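Side-chain contacts in DUF4973 domain-containing protein (Bacteroides thetaiotaomicron, PDB 4QNI), which is of unknown function but probably serves as an auxiliary nutrient-binding lipoprotein built from two beta-rich domains: residues A[30-33]-A[39-42]; A[52-57]-A[140-145]; A[91-96]-A[162-167]; A[247-252]-A[290-295]; A[298-301]-A[305-308]. All coordinates share one frame; numbering follows the deposited sequence.

Interaction 1 (A[30-33]-A[39-42]); sequences PYSR and NYAE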
# COMPACT_ATOMS: atom_id res chain seq x y z
N PRO A 30 -14.35 5.23 30.28
CA PRO A 30 -15.36 4.57 31.11
C PRO A 30 -16.51 5.53 31.36
O PRO A 30 -16.26 6.72 31.52
CB PRO A 30 -14.62 4.20 32.41
CG PRO A 30 -13.39 4.95 32.39
CD PRO A 30 -13.05 5.35 30.98
N TYR A 31 -17.78 5.03 31.29
CA TYR A 31 -18.96 5.87 31.50
C TYR A 31 -18.85 6.53 32.88
O TYR A 31 -19.09 7.73 33.01
CB TYR A 31 -20.24 5.07 31.33
CG TYR A 31 -21.47 5.84 31.75
CD1 TYR A 31 -22.06 6.78 30.91
CD2 TYR A 31 -22.07 5.61 32.99
CE1 TYR A 31 -23.19 7.50 31.30
CE2 TYR A 31 -23.20 6.31 33.39
CZ TYR A 31 -23.76 7.25 32.54
OH TYR A 31 -24.90 7.94 32.90
N SER A 32 -18.40 5.76 33.87
CA SER A 32 -18.12 6.20 35.22
C SER A 32 -16.68 5.87 35.58
O SER A 32 -16.23 4.75 35.41
CB SER A 32 -19.07 5.54 36.22
OG SER A 32 -20.40 6.00 36.09
N ARG A 33 -15.95 6.86 36.06
CA ARG A 33 -14.59 6.68 36.56
C ARG A 33 -14.66 6.31 38.04
O ARG A 33 -15.23 7.06 38.85
CB ARG A 33 -13.74 7.95 36.34
CG ARG A 33 -12.29 7.81 36.78
CD ARG A 33 -11.53 6.81 35.92
NE ARG A 33 -11.31 7.30 34.56
CZ ARG A 33 -10.64 6.64 33.63
NH1 ARG A 33 -10.18 5.41 33.87
NH2 ARG A 33 -10.45 7.17 32.43
N ASN A 39 -15.82 2.81 44.07
CA ASN A 39 -16.30 4.16 44.46
C ASN A 39 -15.98 5.18 43.34
O ASN A 39 -14.90 5.11 42.74
CB ASN A 39 -15.68 4.65 45.78
CG ASN A 39 -15.58 3.62 46.89
OD1 ASN A 39 -14.48 3.32 47.37
ND2 ASN A 39 -16.71 3.09 47.36
N TYR A 40 -16.89 6.14 43.10
CA TYR A 40 -16.75 7.15 42.06
C TYR A 40 -15.62 8.14 42.31
O TYR A 40 -15.57 8.81 43.34
CB TYR A 40 -18.06 7.90 41.88
CG TYR A 40 -19.19 7.01 41.42
CD1 TYR A 40 -19.20 6.47 40.13
CD2 TYR A 40 -20.27 6.73 42.26
CE1 TYR A 40 -20.24 5.65 39.71
CE2 TYR A 40 -21.31 5.90 41.84
CZ TYR A 40 -21.29 5.37 40.57
OH TYR A 40 -22.33 4.57 40.16
N ALA A 41 -14.77 8.27 41.30
CA ALA A 41 -13.58 9.09 41.31
C ALA A 41 -13.79 10.46 40.70
O ALA A 41 -13.00 11.35 40.99
CB ALA A 41 -12.48 8.37 40.55
N GLU A 42 -14.80 10.63 39.83
CA GLU A 42 -14.96 11.92 39.15
C GLU A 42 -16.26 12.66 39.47
O GLU A 42 -16.63 13.58 38.73
CB GLU A 42 -14.78 11.75 37.64
CG GLU A 42 -13.32 11.78 37.23
CD GLU A 42 -12.54 13.07 37.46
OE1 GLU A 42 -13.15 14.17 37.41
OE2 GLU A 42 -11.31 12.97 37.66
O HOH W 1 -16.98 9.13 38.73

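Interaction 2 (A[52-57]-A[140-145]); sequences LPILVS and LQIVDD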
# COMPACT_ATOMS: atom_id res chain seq x y z
N LEU A 52 -5.28 12.56 27.68
CA LEU A 52 -4.88 12.54 26.27
C LEU A 52 -3.42 12.96 26.11
O LEU A 52 -3.07 14.10 26.40
CB LEU A 52 -5.83 13.46 25.46
CG LEU A 52 -5.58 13.60 23.95
CD1 LEU A 52 -6.06 12.35 23.19
CD2 LEU A 52 -6.28 14.83 23.41
N PRO A 53 -2.55 12.04 25.63
CA PRO A 53 -1.14 12.38 25.45
C PRO A 53 -0.87 13.41 24.35
O PRO A 53 -1.51 13.40 23.30
CB PRO A 53 -0.49 11.04 25.08
CG PRO A 53 -1.48 9.99 25.53
CD PRO A 53 -2.79 10.62 25.26
N ILE A 54 0.08 14.29 24.63
CA ILE A 54 0.57 15.34 23.73
C ILE A 54 2.06 15.15 23.72
O ILE A 54 2.69 15.14 24.79
CB ILE A 54 0.13 16.75 24.17
CG1 ILE A 54 -1.41 16.95 23.95
CG2 ILE A 54 0.95 17.82 23.46
CD1 ILE A 54 -1.94 18.25 24.39
N LEU A 55 2.62 14.94 22.53
CA LEU A 55 4.04 14.69 22.35
C LEU A 55 4.79 15.95 21.94
O LEU A 55 4.29 16.76 21.17
CB LEU A 55 4.24 13.57 21.30
CG LEU A 55 3.47 12.25 21.54
CD1 LEU A 55 3.56 11.35 20.30
CD2 LEU A 55 3.97 11.52 22.77
N VAL A 56 5.99 16.11 22.50
CA VAL A 56 6.86 17.28 22.29
C VAL A 56 8.27 16.83 21.93
O VAL A 56 8.87 16.06 22.67
CB VAL A 56 6.91 18.20 23.54
CG1 VAL A 56 7.58 19.53 23.20
CG2 VAL A 56 5.52 18.43 24.14
N SER A 57 8.81 17.36 20.83
CA SER A 57 10.21 17.15 20.41
C SER A 57 11.14 18.23 21.07
O SER A 57 10.64 19.20 21.63
CB SER A 57 10.29 17.24 18.89
OG SER A 57 9.98 18.56 18.46
N LEU A 140 -10.25 18.71 18.42
CA LEU A 140 -9.22 19.54 19.06
C LEU A 140 -8.06 19.83 18.15
O LEU A 140 -7.76 19.03 17.27
CB LEU A 140 -8.66 18.85 20.34
CG LEU A 140 -9.68 18.41 21.41
CD1 LEU A 140 -9.08 17.38 22.33
CD2 LEU A 140 -10.18 19.59 22.19
N GLN A 141 -7.35 20.92 18.41
CA GLN A 141 -6.15 21.26 17.66
C GLN A 141 -5.11 21.87 18.58
O GLN A 141 -5.45 22.50 19.59
CB GLN A 141 -6.48 22.24 16.51
CG GLN A 141 -7.07 23.56 16.99
CD GLN A 141 -7.44 24.54 15.90
OE1 GLN A 141 -8.49 25.20 15.97
NE2 GLN A 141 -6.58 24.70 14.91
N ILE A 142 -3.82 21.70 18.20
CA ILE A 142 -2.70 22.39 18.83
C ILE A 142 -2.70 23.78 18.19
O ILE A 142 -2.72 23.88 16.97
CB ILE A 142 -1.35 21.66 18.65
CG1 ILE A 142 -1.33 20.20 19.23
CG2 ILE A 142 -0.20 22.54 19.16
CD1 ILE A 142 -1.62 20.00 20.70
N VAL A 143 -2.78 24.84 19.01
CA VAL A 143 -2.85 26.22 18.52
C VAL A 143 -1.43 26.70 18.21
O VAL A 143 -0.53 26.49 19.01
CB VAL A 143 -3.58 27.15 19.52
CG1 VAL A 143 -3.50 28.62 19.10
CG2 VAL A 143 -5.02 26.72 19.68
N ASP A 144 -1.26 27.34 17.04
CA ASP A 144 0.03 27.89 16.63
C ASP A 144 0.03 29.41 16.75
O ASP A 144 -0.97 30.06 16.42
CB ASP A 144 0.35 27.45 15.18
CG ASP A 144 1.67 26.71 15.05
OD1 ASP A 144 2.55 26.89 15.93
OD2 ASP A 144 1.85 26.00 14.04
N ASP A 145 1.14 29.98 17.27
CA ASP A 145 1.32 31.44 17.41
C ASP A 145 2.79 31.81 17.50
O ASP A 145 3.60 31.02 17.98
CB ASP A 145 0.55 32.00 18.62
CG ASP A 145 0.09 33.44 18.48
OD1 ASP A 145 -0.52 33.77 17.43
OD2 ASP A 145 0.27 34.21 19.44

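Interaction 3 (A[91-96]-A[162-167]); sequences LYYEDM and ILRIFP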
# COMPACT_ATOMS: atom_id res chain seq x y z
N LEU A 91 -26.06 11.85 9.11
CA LEU A 91 -24.94 10.94 9.36
C LEU A 91 -23.71 11.65 9.89
O LEU A 91 -22.71 10.98 10.17
CB LEU A 91 -24.58 10.22 8.05
CG LEU A 91 -25.67 9.37 7.39
CD1 LEU A 91 -25.13 8.67 6.18
CD2 LEU A 91 -26.23 8.36 8.36
N TYR A 92 -23.74 13.00 9.98
CA TYR A 92 -22.57 13.78 10.42
C TYR A 92 -22.12 13.43 11.82
O TYR A 92 -22.95 13.04 12.63
CB TYR A 92 -22.89 15.27 10.41
CG TYR A 92 -22.84 15.99 9.08
CD1 TYR A 92 -22.73 15.29 7.89
CD2 TYR A 92 -22.90 17.38 9.02
CE1 TYR A 92 -22.67 15.95 6.67
CE2 TYR A 92 -22.83 18.06 7.80
CZ TYR A 92 -22.70 17.34 6.63
OH TYR A 92 -22.66 18.01 5.44
N TYR A 93 -20.82 13.56 12.10
CA TYR A 93 -20.31 13.45 13.47
C TYR A 93 -20.73 14.73 14.16
O TYR A 93 -20.59 15.81 13.57
CB TYR A 93 -18.78 13.27 13.49
CG TYR A 93 -18.32 11.99 12.85
CD1 TYR A 93 -18.45 10.77 13.52
CD2 TYR A 93 -17.71 11.99 11.60
CE1 TYR A 93 -18.02 9.58 12.94
CE2 TYR A 93 -17.27 10.80 11.01
CZ TYR A 93 -17.42 9.60 11.69
OH TYR A 93 -17.01 8.41 11.12
N GLU A 94 -21.32 14.62 15.34
CA GLU A 94 -21.80 15.81 16.05
C GLU A 94 -20.72 16.34 16.95
O GLU A 94 -19.96 15.60 17.55
CB GLU A 94 -23.09 15.54 16.83
CG GLU A 94 -24.31 15.34 15.95
CD GLU A 94 -24.77 16.51 15.10
OE1 GLU A 94 -24.77 17.67 15.59
OE2 GLU A 94 -25.18 16.26 13.94
N ASP A 95 -20.63 17.64 16.99
CA ASP A 95 -19.63 18.40 17.73
C ASP A 95 -19.94 18.46 19.24
O ASP A 95 -20.69 19.30 19.70
CB ASP A 95 -19.57 19.81 17.13
CG ASP A 95 -18.37 20.61 17.56
OD1 ASP A 95 -17.67 20.17 18.49
OD2 ASP A 95 -18.12 21.67 16.94
N MSE A 96 -19.27 17.61 19.98
CA MSE A 96 -19.36 17.50 21.44
C MSE A 96 -18.82 18.71 22.17
O MSE A 96 -19.23 18.96 23.30
CB MSE A 96 -18.55 16.29 21.87
CG MSE A 96 -19.05 15.66 23.12
SE MSE A 96 -17.88 14.18 23.44
CE MSE A 96 -19.00 13.29 24.66
N ILE A 162 -9.52 14.42 16.08
CA ILE A 162 -10.96 14.31 15.93
C ILE A 162 -11.32 13.05 16.68
O ILE A 162 -11.10 11.94 16.18
CB ILE A 162 -11.38 14.33 14.44
CG1 ILE A 162 -10.83 15.55 13.66
CG2 ILE A 162 -12.89 14.19 14.27
CD1 ILE A 162 -10.98 17.01 14.30
N LEU A 163 -11.75 13.20 17.96
CA LEU A 163 -11.97 12.05 18.83
C LEU A 163 -13.42 11.58 18.92
O LEU A 163 -14.26 12.24 19.52
CB LEU A 163 -11.41 12.28 20.26
CG LEU A 163 -10.03 12.97 20.41
CD1 LEU A 163 -9.80 13.44 21.84
CD2 LEU A 163 -8.88 12.10 19.87
N ARG A 164 -13.68 10.41 18.33
CA ARG A 164 -14.97 9.76 18.47
C ARG A 164 -14.98 9.17 19.86
O ARG A 164 -14.19 8.25 20.15
CB ARG A 164 -15.22 8.69 17.39
CG ARG A 164 -16.52 7.91 17.61
CD ARG A 164 -17.72 8.65 17.05
NE ARG A 164 -18.99 7.97 17.35
CZ ARG A 164 -19.59 7.09 16.55
NH1 ARG A 164 -19.01 6.69 15.43
NH2 ARG A 164 -20.76 6.57 16.89
N ILE A 165 -15.77 9.79 20.75
CA ILE A 165 -15.79 9.35 22.13
C ILE A 165 -16.80 8.27 22.32
O ILE A 165 -18.00 8.47 22.06
CB ILE A 165 -16.08 10.52 23.12
CG1 ILE A 165 -15.09 11.71 22.92
CG2 ILE A 165 -16.15 10.02 24.57
CD1 ILE A 165 -13.66 11.41 23.11
N PHE A 166 -16.32 7.15 22.84
CA PHE A 166 -17.22 6.08 23.25
C PHE A 166 -17.18 5.88 24.76
O PHE A 166 -16.21 5.29 25.25
CB PHE A 166 -16.91 4.73 22.56
CG PHE A 166 -17.22 4.67 21.10
CD1 PHE A 166 -18.54 4.68 20.65
CD2 PHE A 166 -16.20 4.62 20.16
CE1 PHE A 166 -18.83 4.64 19.28
CE2 PHE A 166 -16.50 4.56 18.80
CZ PHE A 166 -17.80 4.58 18.37
N PRO A 167 -18.20 6.31 25.52
CA PRO A 167 -18.29 5.85 26.92
C PRO A 167 -18.43 4.32 26.93
O PRO A 167 -19.00 3.74 25.99
CB PRO A 167 -19.59 6.48 27.44
CG PRO A 167 -20.02 7.42 26.40
CD PRO A 167 -19.44 6.98 25.11

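Interaction 4 (A[247-252]-A[290-295]); sequences VTISCD and NNVDYY. With EDO (1,2-ethanediol), chain E.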
# COMPACT_ATOMS: atom_id res chain seq x y z
N VAL A 247 -32.53 -9.58 31.29
CA VAL A 247 -32.36 -8.37 30.49
C VAL A 247 -33.79 -7.83 30.19
O VAL A 247 -34.69 -8.61 29.87
CB VAL A 247 -31.51 -8.60 29.21
CG1 VAL A 247 -31.44 -7.34 28.33
CG2 VAL A 247 -30.09 -9.07 29.56
N THR A 248 -34.00 -6.52 30.35
CA THR A 248 -35.25 -5.87 29.97
C THR A 248 -35.01 -5.23 28.61
O THR A 248 -34.17 -4.33 28.48
CB THR A 248 -35.72 -4.87 31.02
OG1 THR A 248 -35.88 -5.57 32.26
CG2 THR A 248 -37.05 -4.16 30.61
N ILE A 249 -35.70 -5.72 27.58
CA ILE A 249 -35.61 -5.19 26.23
C ILE A 249 -36.80 -4.28 26.01
O ILE A 249 -37.94 -4.71 26.17
CB ILE A 249 -35.50 -6.29 25.15
CG1 ILE A 249 -34.25 -7.18 25.35
CG2 ILE A 249 -35.49 -5.65 23.76
CD1 ILE A 249 -34.09 -8.38 24.30
N SER A 250 -36.56 -3.02 25.67
CA SER A 250 -37.65 -2.10 25.42
C SER A 250 -37.32 -1.15 24.27
O SER A 250 -36.20 -1.13 23.74
CB SER A 250 -37.99 -1.31 26.68
OG SER A 250 -36.87 -0.58 27.13
N CYS A 251 -38.35 -0.38 23.88
CA CYS A 251 -38.30 0.59 22.81
C CYS A 251 -39.17 1.76 23.20
O CYS A 251 -40.37 1.56 23.42
CB CYS A 251 -38.74 -0.04 21.50
SG CYS A 251 -38.66 1.07 20.09
N ASP A 252 -38.59 2.96 23.32
CA ASP A 252 -39.32 4.16 23.74
C ASP A 252 -40.35 4.62 22.71
O ASP A 252 -41.35 5.23 23.10
CB ASP A 252 -38.35 5.29 24.10
CG ASP A 252 -37.65 5.09 25.43
OD1 ASP A 252 -38.19 4.35 26.29
OD2 ASP A 252 -36.58 5.71 25.65
N ASN A 290 -28.71 -14.07 25.93
CA ASN A 290 -29.50 -15.13 25.34
C ASN A 290 -30.95 -14.77 25.21
O ASN A 290 -31.45 -13.94 25.96
CB ASN A 290 -29.38 -16.41 26.17
CG ASN A 290 -28.01 -17.03 26.15
OD1 ASN A 290 -27.37 -17.20 27.19
ND2 ASN A 290 -27.54 -17.40 24.98
N ASN A 291 -31.63 -15.44 24.28
CA ASN A 291 -33.06 -15.36 24.01
C ASN A 291 -33.55 -13.95 23.66
O ASN A 291 -34.61 -13.51 24.12
CB ASN A 291 -33.88 -15.95 25.17
CG ASN A 291 -33.61 -17.42 25.31
OD1 ASN A 291 -33.69 -18.17 24.34
ND2 ASN A 291 -33.21 -17.84 26.49
N VAL A 292 -32.80 -13.28 22.80
CA VAL A 292 -33.20 -11.99 22.26
C VAL A 292 -34.27 -12.38 21.23
O VAL A 292 -34.01 -13.19 20.36
CB VAL A 292 -32.02 -11.21 21.65
CG1 VAL A 292 -32.49 -9.92 21.01
CG2 VAL A 292 -30.95 -10.93 22.70
N ASP A 293 -35.48 -11.90 21.41
CA ASP A 293 -36.57 -12.27 20.52
C ASP A 293 -37.56 -11.10 20.42
O ASP A 293 -38.34 -10.86 21.35
CB ASP A 293 -37.27 -13.57 21.04
CG ASP A 293 -38.18 -14.24 20.03
OD1 ASP A 293 -38.61 -13.56 19.07
OD2 ASP A 293 -38.53 -15.40 20.25
N TYR A 294 -37.52 -10.37 19.31
CA TYR A 294 -38.43 -9.26 19.10
C TYR A 294 -38.74 -9.05 17.61
O TYR A 294 -38.05 -9.56 16.70
CB TYR A 294 -37.94 -7.95 19.76
CG TYR A 294 -36.70 -7.35 19.15
CD1 TYR A 294 -36.78 -6.48 18.06
CD2 TYR A 294 -35.45 -7.56 19.71
CE1 TYR A 294 -35.64 -5.90 17.50
CE2 TYR A 294 -34.29 -7.01 19.15
CZ TYR A 294 -34.40 -6.16 18.06
OH TYR A 294 -33.28 -5.59 17.52
N TYR A 295 -39.80 -8.28 17.39
CA TYR A 295 -40.32 -7.87 16.09
C TYR A 295 -40.39 -6.35 15.97
O TYR A 295 -40.74 -5.68 16.95
CB TYR A 295 -41.73 -8.42 15.92
CG TYR A 295 -41.84 -9.92 15.87
CD1 TYR A 295 -42.00 -10.67 17.04
CD2 TYR A 295 -41.94 -10.58 14.65
CE1 TYR A 295 -42.18 -12.05 16.99
CE2 TYR A 295 -42.15 -11.96 14.59
CZ TYR A 295 -42.25 -12.69 15.77
OH TYR A 295 -42.44 -14.05 15.71
C1 EDO E . -29.73 -6.35 18.54
O1 EDO E . -31.08 -6.01 18.76
C2 EDO E . -29.63 -7.46 17.51
O2 EDO E . -29.98 -6.97 16.23

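Interaction 5 (A[298-301]-A[305-308]); sequences YIPV and IIRY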
# COMPACT_ATOMS: atom_id res chain seq x y z
N TYR A 298 -39.57 -1.86 9.79
CA TYR A 298 -38.65 -0.92 9.19
C TYR A 298 -39.43 -0.24 8.06
O TYR A 298 -40.14 -0.93 7.31
CB TYR A 298 -37.34 -1.57 8.70
CG TYR A 298 -36.43 -0.56 8.04
CD1 TYR A 298 -35.87 0.49 8.78
CD2 TYR A 298 -36.21 -0.58 6.67
CE1 TYR A 298 -35.13 1.49 8.16
CE2 TYR A 298 -35.43 0.40 6.04
CZ TYR A 298 -34.90 1.43 6.79
OH TYR A 298 -34.14 2.41 6.19
N ILE A 299 -39.36 1.11 7.98
CA ILE A 299 -40.08 1.90 6.98
C ILE A 299 -39.04 2.65 6.11
O ILE A 299 -38.54 3.70 6.53
CB ILE A 299 -41.15 2.85 7.65
CG1 ILE A 299 -42.12 2.07 8.60
CG2 ILE A 299 -41.97 3.61 6.61
CD1 ILE A 299 -41.79 2.22 10.09
N PRO A 300 -38.64 2.07 4.96
CA PRO A 300 -37.65 2.75 4.09
C PRO A 300 -38.23 4.05 3.52
O PRO A 300 -37.63 5.11 3.63
CB PRO A 300 -37.36 1.72 2.99
CG PRO A 300 -38.06 0.46 3.39
CD PRO A 300 -39.13 0.82 4.34
N VAL A 301 -39.44 3.95 2.95
CA VAL A 301 -40.21 5.07 2.42
C VAL A 301 -41.63 4.90 2.95
O VAL A 301 -42.02 3.77 3.26
CB VAL A 301 -40.15 5.21 0.87
CG1 VAL A 301 -38.73 5.56 0.41
CG2 VAL A 301 -40.65 3.95 0.16
N ILE A 305 -43.65 -1.05 4.46
CA ILE A 305 -43.43 -1.62 5.79
C ILE A 305 -42.83 -3.03 5.65
O ILE A 305 -43.48 -3.93 5.09
CB ILE A 305 -44.75 -1.66 6.65
CG1 ILE A 305 -45.72 -0.44 6.48
CG2 ILE A 305 -44.50 -2.00 8.10
CD1 ILE A 305 -45.22 1.02 6.86
N ILE A 306 -41.60 -3.21 6.17
CA ILE A 306 -40.88 -4.49 6.21
C ILE A 306 -40.76 -4.91 7.66
O ILE A 306 -39.94 -4.36 8.40
CB ILE A 306 -39.48 -4.44 5.52
CG1 ILE A 306 -39.53 -3.74 4.15
CG2 ILE A 306 -38.88 -5.85 5.44
CD1 ILE A 306 -38.22 -3.25 3.69
N ARG A 307 -41.61 -5.87 8.07
CA ARG A 307 -41.64 -6.37 9.44
C ARG A 307 -40.55 -7.43 9.66
O ARG A 307 -40.59 -8.50 9.06
CB ARG A 307 -43.02 -6.91 9.80
CG ARG A 307 -43.12 -7.29 11.27
CD ARG A 307 -44.55 -7.20 11.74
NE ARG A 307 -44.67 -7.37 13.19
CZ ARG A 307 -44.47 -6.41 14.08
NH1 ARG A 307 -44.10 -5.20 13.70
NH2 ARG A 307 -44.64 -6.66 15.37
N TYR A 308 -39.59 -7.11 10.53
CA TYR A 308 -38.49 -8.02 10.84
C TYR A 308 -38.68 -8.74 12.13
O TYR A 308 -39.23 -8.18 13.08
CB TYR A 308 -37.16 -7.26 10.92
CG TYR A 308 -36.64 -6.82 9.58
CD1 TYR A 308 -35.95 -7.70 8.76
CD2 TYR A 308 -36.80 -5.51 9.14
CE1 TYR A 308 -35.43 -7.30 7.54
CE2 TYR A 308 -36.30 -5.10 7.91
CZ TYR A 308 -35.61 -6.00 7.11
OH TYR A 308 -35.10 -5.62 5.89

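Interaction 1 (A[30-33]-A[39-42])
A first torsion of -177° sets Arg33 CG opposite the backbone N and lays the root of the chain along Ala41 and Glu42, while Tyr40, whose CG stands beside its own N and anti to the carbonyl carbon (chi1 -63°), swings its ring back to Ser32. The aliphatic part of Arg33 does the touching: CG lies 3.8 Å from Ala41 CB, and CB is 4.0 Å from Glu42 CG. Arg33 and Glu42 run side by side in the same direction, yet their charged ends are not paired with each other. After bends at chi2 and chi3 the guanidinium leads away, one face resting under Pro30 CG, and NH2 bonds to Asn49 O; the Glu42 carboxylate makes a salt bridge with Lys124. All of this belongs to the long loop between strands 24-30 and 47-56 of the DUF4973 domain, where two irregular segments are tied by a backbone hydrogen bond. Ala41 N donates to Arg33 O over 2.8 Å, nearly straight at 171°, and the same oxygen receives a CA-H contact from Tyr40. A water 2.7 Å from Arg33 O also accepts from Glu42 N at 2.9 Å, so that several neighbours converge on one carbonyl. Ser32 meets the Tyr40 ring at its edge through CB, which lies in the ring plane 3.7 Å from CE1. Ser32 OG approaches that ring obliquely and takes its hydrogen bonds elsewhere, with Gly46 N and Glu213 OE2; Tyr40 OH bonds to the same Glu213 carboxylate oxygen, which thus bridges the two residues.

Interaction 2 (A[52-57]-A[140-145])
Leu52 and Ile54 face Leu140 and Ile142 across the hydrophobic interior of a beta sandwich, each pair reaching out from opposed strands to meet tip to tip. Leu52 CD2 stops 3.9 Å from Leu140 CD1. Two residues further along both strands, Ile54 CD1 comes within 4.1 Å of Ile142 CD1. The backbones stay well apart, with 10.9 Å between the CA atoms of Leu52 and Leu140 and 9.2 Å between those of Ile54 and Ile142, a spacing filled by the side chains, whose end methyls do the touching. Packing of one sheet on the other is consistent with the E-set (immunoglobulin-like) clan to which the DUF4973 family is assigned: strand 47-56 comes from a three-stranded antiparallel sheet and strand 135-142 from the mixed sheet opposite. The torsions of the isoleucines differ at the second bond. Ile54 is extended there (chi2 178°), which carries CD1 straight out from its strand, whereas Ile142 bends (chi2 -59°) and offers its CD1 from a shorter reach. Leu163 of strand 160-168 packs on both leucines, and Val70 and Val68 of strand 66-72 touch Ile54 and Ile142, respectively. The layer does not end with the chain: Ile54, Leu55 and Val56 pair antiparallel with a strand of the second subunit, whose Ile13 packs on Ile54 and whose Phe15 packs on Ile142.

Interaction 3 (A[91-96]-A[162-167])
Met96 and Ile165 make the close-packed half of this contact, their side chains crossing at about a right angle. The residue at 96 is selenomethionine, and its selenium sits 3.8 Å from Ile165 CG1, with Ile165 CB only a little further at 4.1 Å. Extended beyond CG (chi2 180°), the Met96 chain spans the gap left by backbones whose CA atoms are 8.9 Å apart, and it sets its selenium against CG1, beside the branch point CB. Tyr93 and Arg164 form a looser half. Here Arg164 NH1 lies in the plane of the tyrosine ring at its edge, 3.9 Å from Tyr93 CE1, while Arg164 CD stands 4.2 Å from Tyr93 CD1. The ring and guanidinium planes are 58° apart, so the two groups are neither stacked nor hydrogen-bonded to each other. The arginine is fixed by other partners: NH2 forms a salt bridge with Glu225, and Phe166 CZ covers one guanidinium face, 3.6 Å above its centre. Such a charge in a buried setting is probably steadied by that carboxylate. Tyr93 in turn has a cation-pi contact with Lys135. On the solvent side, the intervening Glu94 and Asp95, partly exposed, make no contact with segment 162-167. Strand 93-95 runs parallel to strand 135-142, which pairs antiparallel with strand 160-168, so the contact passes over that middle strand, with helix 74-85 packed on Tyr93 through Leu80 and Val24 of strand 24-30 touching both Tyr93 and Arg164.

Interaction 4 (A[247-252]-A[290-295])
Tyr294 meets Ile249 through ring atom CD2 and ends on a bound 1,2-ethanediol, probably from the crystallisation liquor. Its CB points toward segment 247-252, and CG takes the crowded position between backbone N and carbonyl carbon (chi1 68°). Tyr294 CD2 is 4.5 Å from Ile249 CG2, a loose, oblique approach. Further out, Tyr294 CE2 and CZ each stand 3.4 Å from O1 of the ethanediol, which lies at the ring edge, near the ring plane. At the tip, Tyr294 OH shares a 2.6 Å hydrogen bond with that O1, and the hydroxyl also bonds to Gly221 N. The two segments belong to strands 244-250 and 282-298 of the large antiparallel sheet of the BT_3044-like C-terminal domain, with strand 260-275 between them. Side chains meet across that strand, with Ile249 CA and Val292 CA 8.2 Å apart. Ile249 sends its other branch to Val292, Ile249 CD1 lying 4.0 Å from Val292 CG1, the two side chains crossing at about a right angle. Phe259, Ile235 and Pro267 also pack on Ile249. Replacing Tyr294 by an alanine would probably leave Gly221 N and the ethanediol without their shared hydroxyl partner and open a gap beside Ile249 CG2.

Interaction 5 (A[298-301]-A[305-308])
Ile306 CD1 lies at the centre of the apolar cluster, 3.7 Å from Pro300 CG, with the proline and isoleucine side chains crossing at about a right angle. The same methyl sits near the plane of the Tyr298 ring at its edge, though 4.5 Å from Tyr298 CD2 and therefore only loosely against it. Nearer the backbone, Tyr298 CB lies in the plane of the Tyr308 ring at its edge, 3.8 Å from Tyr308 CE2. Tyr298 and Ile306 share one face of the sheet, where CG of Tyr298, anti to the backbone N (chi1 178°), carries its ring away from Tyr308. Pro280 of the third subunit packs on Tyr298, Pro300, Ile306 and Tyr308, so the cluster is also part of a subunit interface. The scaffold is a beta hairpin joining strands 282-298 and 306-321 of the C-terminal domain's antiparallel sheet, with Tyr298 and Ile306 as the hydrogen-bonded pair next to the turn. At the start of the turn Ile299 and Ile305 lie side by side, pointing the same way, with Ile299 CG1 3.7 Å from Ile305 CD1. Further out, the polar backbone closes the hairpin through a reciprocal pair of bonds. Tyr298 N donates to Ile306 O at 2.9 Å (171°), and Ile306 N returns a bond to Tyr298 O, also 2.9 Å and straighter still at 176°. Beyond the pair, Ile299 N is hydrogen-bonded to Tyr233 OH, and Arg307 turns away from segment 298-301 to bind Gly258 O and Asn297 OD1 through NH1.

Overall arrangement
Interactions 2, 3 and 4 are buried, interaction 5 is partly buried, and interaction 1 lies at the surface. Interactions 2 and 3 share the mixed sheet and touch through Leu163, whose CD1 is 4.0 Å from Leu140 CD1; one is purely aliphatic, the other adds a buried arginine. Interactions 4 and 5 belong to the same antiparallel sheet, interaction 4 on strands 244-250 and 282-298 and interaction 5 at the turn from 282-298 to 306-321, their centres about 18 Å apart. Side chains alone join the segments of interaction 4, whereas backbone bonds close the hairpin of interaction 5. Interaction 1, backbone- and water-tied, touches interaction 3 through Tyr31 and Pro167. Interactions 2 and 5 each adjoin a different neighbouring subunit.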